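Local coordinates for penicillin binding protein 2X (Streptococcus thermophilus, PDB 5U47) that probably cross-links peptidoglycan strands as a transpeptidase of the cell-division machinery and binds penicillin, beta-lactams inactivating such enzymes by acylation, at residues A[299-313]-A[460-473]. The protein carries 1 engineered substitution. Sequence-based numbering, arbitrary orientation.
Sequences VMLLSAAINNGSFNP and PVSKQAASETRNYM
Ile306 and Thr469 interlock as reciprocal knobs into holes where helix 297-308, entered at Val299, packs on helix 463-473 in the transpeptidase domain, the penicillin-binding fold related to beta-lactamases. The short axes come within 8.6 Å at 132°, a steep crossing closer to antiparallel than to parallel. Ile306 enters the hole formed by Ala465, Glu468, Thr469 and Tyr472 with its two branches parted: CG2 lies over the Ala465 backbone, 3.7 Å from its CA, whereas CD1 meets the Tyr472 ring at its edge. In return, Thr469 sits among Val299, Leu302, Ser303 and Ile306. Its first torsion turns OG1 back toward its own helix to donate to Ala465 O, 2.8 Å away, and sends CG2 toward Val299. Ala465 O thus accepts from Thr469 OG1 and Thr469 N on opposite faces of its carbonyl plane.

Tyr472 is approached from another direction by Phe311, beyond the Schellman turn at Gly309. This pair is offset edge-to-face, the Phe311 edge directed at the Tyr472 face, with ring planes at 61° and centroids 5.2 Å apart. Pro313 CB closes on the phenol oxygen, Tyr472 OH, at 3.4 Å. Near the start of helix 297-308, beside the probable SxxK motif (Ser295, Lys298), Val299 CG2 packs 3.6 Å from Met473 CE, whose bent chain crosses the valine at about a right angle.

At the other end, Ser462 caps helix 463-473, its OG accepting from Ala465 N. Asn307, whose ND2 bonds Tyr374 OH, secures the adjoining backbone: Ser462 N donates to Asn307 OD1 at 2.9 Å from 52° above the amide carbonyl plane.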
loop_
_atom_site.group_PDB
_atom_site.type_symbol
_atom_site.label_atom_id
_atom_site.label_comp_id
_atom_site.label_asym_id
_atom_site.label_seq_id
_atom_site.Cartn_x
_atom_site.Cartn_y
_atom_site.Cartn_z
ATOM N N VAL A 299 -20.019 6.045 -9.944
ATOM C CA VAL A 299 -19.261 5.622 -11.123
ATOM C C VAL A 299 -19.587 4.147 -11.332
ATOM O O VAL A 299 -19.932 3.741 -12.447
ATOM C CB VAL A 299 -17.737 5.842 -10.947
ATOM C CG1 VAL A 299 -16.932 5.251 -12.094
ATOM C CG2 VAL A 299 -17.410 7.329 -10.835
ATOM N N MET A 300 -19.479 3.357 -10.262
ATOM C CA MET A 300 -19.800 1.930 -10.330
ATOM C C MET A 300 -21.272 1.744 -10.709
ATOM O O MET A 300 -21.591 0.910 -11.559
ATOM C CB MET A 300 -19.532 1.222 -9.002
ATOM C CG MET A 300 -18.086 0.915 -8.639
ATOM S SD MET A 300 -16.935 2.292 -8.443
ATOM C CE MET A 300 -16.281 2.410 -10.081
ATOM N N LEU A 301 -22.153 2.528 -10.076
ATOM C CA LEU A 301 -23.597 2.453 -10.335
ATOM C C LEU A 301 -23.926 2.681 -11.784
ATOM O O LEU A 301 -24.641 1.895 -12.386
ATOM C CB LEU A 301 -24.374 3.486 -9.531
ATOM C CG LEU A 301 -25.887 3.425 -9.868
ATOM C CD1 LEU A 301 -26.535 2.220 -9.207
ATOM C CD2 LEU A 301 -26.588 4.671 -9.457
ATOM N N LEU A 302 -23.431 3.788 -12.325
ATOM C CA LEU A 302 -23.648 4.139 -13.711
ATOM C C LEU A 302 -23.129 3.065 -14.656
ATOM O O LEU A 302 -23.808 2.734 -15.628
ATOM C CB LEU A 302 -22.982 5.474 -14.040
ATOM C CG LEU A 302 -23.130 5.969 -15.483
ATOM C CD1 LEU A 302 -24.588 6.182 -15.839
ATOM C CD2 LEU A 302 -22.356 7.254 -15.689
ATOM N N SER A 303 -21.940 2.520 -14.370
ATOM C CA SER A 303 -21.370 1.477 -15.238
ATOM C C SER A 303 -22.261 0.241 -15.262
ATOM O O SER A 303 -22.395 -0.403 -16.301
ATOM C CB SER A 303 -19.952 1.075 -14.822
ATOM O OG SER A 303 -19.925 0.354 -13.602
ATOM N N ALA A 304 -22.840 -0.084 -14.107
ATOM C CA ALA A 304 -23.734 -1.236 -13.974
ATOM C C ALA A 304 -25.038 -1.004 -14.741
ATOM O O ALA A 304 -25.537 -1.897 -15.432
ATOM C CB ALA A 304 -24.024 -1.517 -12.508
ATOM N N ALA A 305 -25.587 0.201 -14.611
ATOM C CA ALA A 305 -26.811 0.552 -15.323
ATOM C C ALA A 305 -26.595 0.445 -16.827
ATOM O O ALA A 305 -27.463 -0.066 -17.547
ATOM C CB ALA A 305 -27.268 1.955 -14.953
ATOM N N ILE A 306 -25.447 0.921 -17.305
ATOM C CA ILE A 306 -25.148 0.858 -18.741
ATOM C C ILE A 306 -24.962 -0.594 -19.165
ATOM O O ILE A 306 -25.515 -1.023 -20.188
ATOM C CB ILE A 306 -23.925 1.715 -19.113
ATOM C CG1 ILE A 306 -24.262 3.202 -18.895
ATOM C CG2 ILE A 306 -23.519 1.462 -20.566
ATOM C CD1 ILE A 306 -23.077 4.140 -19.004
ATOM N N ASN A 307 -24.207 -1.346 -18.365
ATOM C CA ASN A 307 -23.946 -2.762 -18.640
ATOM C C ASN A 307 -25.235 -3.627 -18.579
ATOM O O ASN A 307 -25.349 -4.606 -19.298
ATOM C CB ASN A 307 -22.923 -3.335 -17.662
ATOM C CG ASN A 307 -22.261 -4.580 -18.202
ATOM O OD1 ASN A 307 -21.550 -4.518 -19.204
ATOM N ND2 ASN A 307 -22.476 -5.710 -17.545
ATOM N N ASN A 308 -26.169 -3.258 -17.704
ATOM C CA ASN A 308 -27.435 -3.982 -17.531
ATOM C C ASN A 308 -28.409 -3.706 -18.674
ATOM O O ASN A 308 -29.381 -4.429 -18.837
ATOM C CB ASN A 308 -28.102 -3.554 -16.210
ATOM C CG ASN A 308 -29.248 -4.457 -15.799
ATOM O OD1 ASN A 308 -29.105 -5.677 -15.758
ATOM N ND2 ASN A 308 -30.392 -3.851 -15.446
ATOM N N GLY A 309 -28.143 -2.656 -19.453
ATOM C CA GLY A 309 -29.031 -2.237 -20.525
ATOM C C GLY A 309 -30.181 -1.376 -20.002
ATOM O O GLY A 309 -31.129 -1.094 -20.737
ATOM N N SER A 310 -30.095 -0.939 -18.742
ATOM C CA SER A 310 -31.170 -0.151 -18.114
ATOM C C SER A 310 -30.784 1.323 -17.884
ATOM O O SER A 310 -31.045 1.903 -16.810
ATOM C CB SER A 310 -31.617 -0.822 -16.808
ATOM O OG SER A 310 -30.538 -0.965 -15.901
ATOM N N PHE A 311 -30.160 1.918 -18.902
ATOM C CA PHE A 311 -29.787 3.320 -18.855
ATOM C C PHE A 311 -30.159 4.011 -20.163
ATOM O O PHE A 311 -29.603 3.714 -21.216
ATOM C CB PHE A 311 -28.293 3.492 -18.592
ATOM C CG PHE A 311 -27.871 4.925 -18.480
ATOM C CD1 PHE A 311 -28.012 5.609 -17.283
ATOM C CD2 PHE A 311 -27.351 5.598 -19.571
ATOM C CE1 PHE A 311 -27.631 6.937 -17.174
ATOM C CE2 PHE A 311 -26.968 6.921 -19.467
ATOM C CZ PHE A 311 -27.113 7.594 -18.270
ATOM N N ASN A 312 -31.133 4.910 -20.082
ATOM C CA ASN A 312 -31.511 5.735 -21.206
ATOM C C ASN A 312 -31.013 7.111 -20.782
ATOM O O ASN A 312 -31.591 7.713 -19.875
ATOM C CB ASN A 312 -33.015 5.714 -21.419
ATOM C CG ASN A 312 -33.435 6.474 -22.661
ATOM O OD1 ASN A 312 -32.731 7.377 -23.131
ATOM N ND2 ASN A 312 -34.590 6.113 -23.201
ATOM N N PRO A 313 -29.922 7.614 -21.415
ATOM C CA PRO A 313 -29.353 8.905 -20.977
ATOM C C PRO A 313 -30.319 10.083 -21.048
ATOM O O PRO A 313 -30.244 10.984 -20.205
ATOM C CB PRO A 313 -28.184 9.137 -21.958
ATOM C CG PRO A 313 -28.524 8.324 -23.161
ATOM C CD PRO A 313 -29.265 7.122 -22.645
ATOM N N PRO A 460 -16.116 -6.742 -14.121
ATOM C CA PRO A 460 -17.459 -6.395 -13.682
ATOM C C PRO A 460 -18.388 -5.851 -14.777
ATOM O O PRO A 460 -19.584 -6.103 -14.711
ATOM C CB PRO A 460 -17.235 -5.337 -12.594
ATOM C CG PRO A 460 -15.796 -5.090 -12.503
ATOM C CD PRO A 460 -15.058 -6.017 -13.393
ATOM N N VAL A 461 -17.842 -5.134 -15.766
ATOM C CA VAL A 461 -18.650 -4.545 -16.847
ATOM C C VAL A 461 -17.936 -4.675 -18.183
ATOM O O VAL A 461 -16.753 -4.991 -18.241
ATOM C CB VAL A 461 -18.977 -3.050 -16.570
ATOM C CG1 VAL A 461 -19.768 -2.899 -15.276
ATOM C CG2 VAL A 461 -17.714 -2.208 -16.511
ATOM N N SER A 462 -18.675 -4.458 -19.261
ATOM C CA SER A 462 -18.118 -4.543 -20.597
ATOM C C SER A 462 -17.214 -3.347 -20.905
ATOM O O SER A 462 -17.227 -2.323 -20.210
ATOM C CB SER A 462 -19.240 -4.578 -21.628
ATOM O OG SER A 462 -19.896 -3.314 -21.708
ATOM N N LYS A 463 -16.443 -3.495 -21.963
ATOM C CA LYS A 463 -15.572 -2.435 -22.463
ATOM C C LYS A 463 -16.418 -1.208 -22.846
ATOM O O LYS A 463 -16.050 -0.055 -22.546
ATOM C CB LYS A 463 -14.828 -2.961 -23.687
ATOM C CG LYS A 463 -14.040 -1.940 -24.483
ATOM C CD LYS A 463 -13.351 -2.648 -25.644
ATOM C CE LYS A 463 -12.729 -1.679 -26.625
ATOM N NZ LYS A 463 -11.699 -0.840 -25.986
ATOM N N GLN A 464 -17.542 -1.469 -23.514
ATOM C CA GLN A 464 -18.429 -0.393 -23.948
ATOM C C GLN A 464 -19.030 0.348 -22.741
ATOM O O GLN A 464 -19.083 1.577 -22.733
ATOM C CB GLN A 464 -19.527 -0.931 -24.880
ATOM C CG GLN A 464 -20.442 0.146 -25.440
ATOM C CD GLN A 464 -21.511 -0.400 -26.369
ATOM O OE1 GLN A 464 -21.490 -1.570 -26.743
ATOM N NE2 GLN A 464 -22.459 0.454 -26.742
ATOM N N ALA A 465 -19.466 -0.390 -21.723
ATOM C CA ALA A 465 -20.025 0.244 -20.513
ATOM C C ALA A 465 -18.991 1.131 -19.803
ATOM O O ALA A 465 -19.303 2.250 -19.371
ATOM C CB ALA A 465 -20.564 -0.802 -19.554
ATOM N N ALA A 466 -17.758 0.634 -19.701
ATOM C CA ALA A 466 -16.681 1.398 -19.086
ATOM C C ALA A 466 -16.403 2.681 -19.879
ATOM O O ALA A 466 -16.265 3.744 -19.312
ATOM C CB ALA A 466 -15.423 0.556 -18.999
ATOM N N SER A 467 -16.318 2.548 -21.196
ATOM C CA SER A 467 -16.040 3.668 -22.073
ATOM C C SER A 467 -17.131 4.745 -22.010
ATOM O O SER A 467 -16.840 5.949 -21.965
ATOM C CB SER A 467 -15.911 3.151 -23.504
ATOM O OG SER A 467 -15.878 4.221 -24.428
ATOM N N GLU A 468 -18.388 4.306 -22.032
ATOM C CA GLU A 468 -19.517 5.235 -21.932
ATOM C C GLU A 468 -19.548 5.920 -20.571
ATOM O O GLU A 468 -19.824 7.120 -20.486
ATOM C CB GLU A 468 -20.844 4.544 -22.279
ATOM C CG GLU A 468 -20.897 4.174 -23.751
ATOM C CD GLU A 468 -22.183 3.484 -24.166
ATOM O OE1 GLU A 468 -22.289 3.081 -25.357
ATOM O OE2 GLU A 468 -23.086 3.340 -23.313
ATOM N N THR A 469 -19.251 5.170 -19.519
ATOM C CA THR A 469 -19.186 5.733 -18.178
ATOM C C THR A 469 -18.134 6.853 -18.138
ATOM O O THR A 469 -18.419 7.946 -17.638
ATOM C CB THR A 469 -18.875 4.656 -17.111
ATOM O OG1 THR A 469 -19.925 3.686 -17.095
ATOM C CG2 THR A 469 -18.772 5.271 -15.728
ATOM N N ARG A 470 -16.955 6.601 -18.722
ATOM C CA ARG A 470 -15.884 7.611 -18.750
ATOM C C ARG A 470 -16.302 8.858 -19.521
ATOM O O ARG A 470 -15.998 9.972 -19.108
ATOM C CB ARG A 470 -14.581 7.057 -19.323
ATOM C CG ARG A 470 -13.869 6.040 -18.419
ATOM C CD ARG A 470 -12.424 5.800 -18.851
ATOM N NE ARG A 470 -12.302 5.493 -20.281
ATOM C CZ ARG A 470 -12.527 4.302 -20.843
ATOM N NH1 ARG A 470 -12.912 3.241 -20.125
ATOM N NH2 ARG A 470 -12.389 4.168 -22.156
ATOM N N ASN A 471 -17.010 8.669 -20.628
ATOM C CA ASN A 471 -17.491 9.806 -21.406
ATOM C C ASN A 471 -18.538 10.617 -20.612
ATOM O O ASN A 471 -18.466 11.841 -20.586
ATOM C CB ASN A 471 -18.030 9.377 -22.760
ATOM C CG ASN A 471 -18.499 10.565 -23.582
ATOM O OD1 ASN A 471 -17.741 11.509 -23.806
ATOM N ND2 ASN A 471 -19.754 10.539 -24.005
ATOM N N TYR A 472 -19.482 9.953 -19.946
ATOM C CA TYR A 472 -20.463 10.687 -19.122
ATOM C C TYR A 472 -19.755 11.469 -18.015
ATOM O O TYR A 472 -20.173 12.570 -17.661
ATOM C CB TYR A 472 -21.538 9.763 -18.519
ATOM C CG TYR A 472 -22.486 9.171 -19.541
ATOM C CD1 TYR A 472 -23.274 9.992 -20.336
ATOM C CD2 TYR A 472 -22.636 7.795 -19.681
ATOM C CE1 TYR A 472 -24.156 9.464 -21.274
ATOM C CE2 TYR A 472 -23.507 7.264 -20.614
ATOM C CZ TYR A 472 -24.264 8.105 -21.402
ATOM O OH TYR A 472 -25.134 7.580 -22.322
ATOM N N MET A 473 -18.669 10.908 -17.498
ATOM C CA MET A 473 -17.869 11.567 -16.445
ATOM C C MET A 473 -17.139 12.844 -16.900
ATOM O O MET A 473 -16.718 13.643 -16.059
ATOM C CB MET A 473 -16.878 10.572 -15.823
ATOM C CG MET A 473 -17.530 9.553 -14.906
ATOM S SD MET A 473 -16.428 8.201 -14.424
ATOM C CE MET A 473 -15.351 9.024 -13.258
#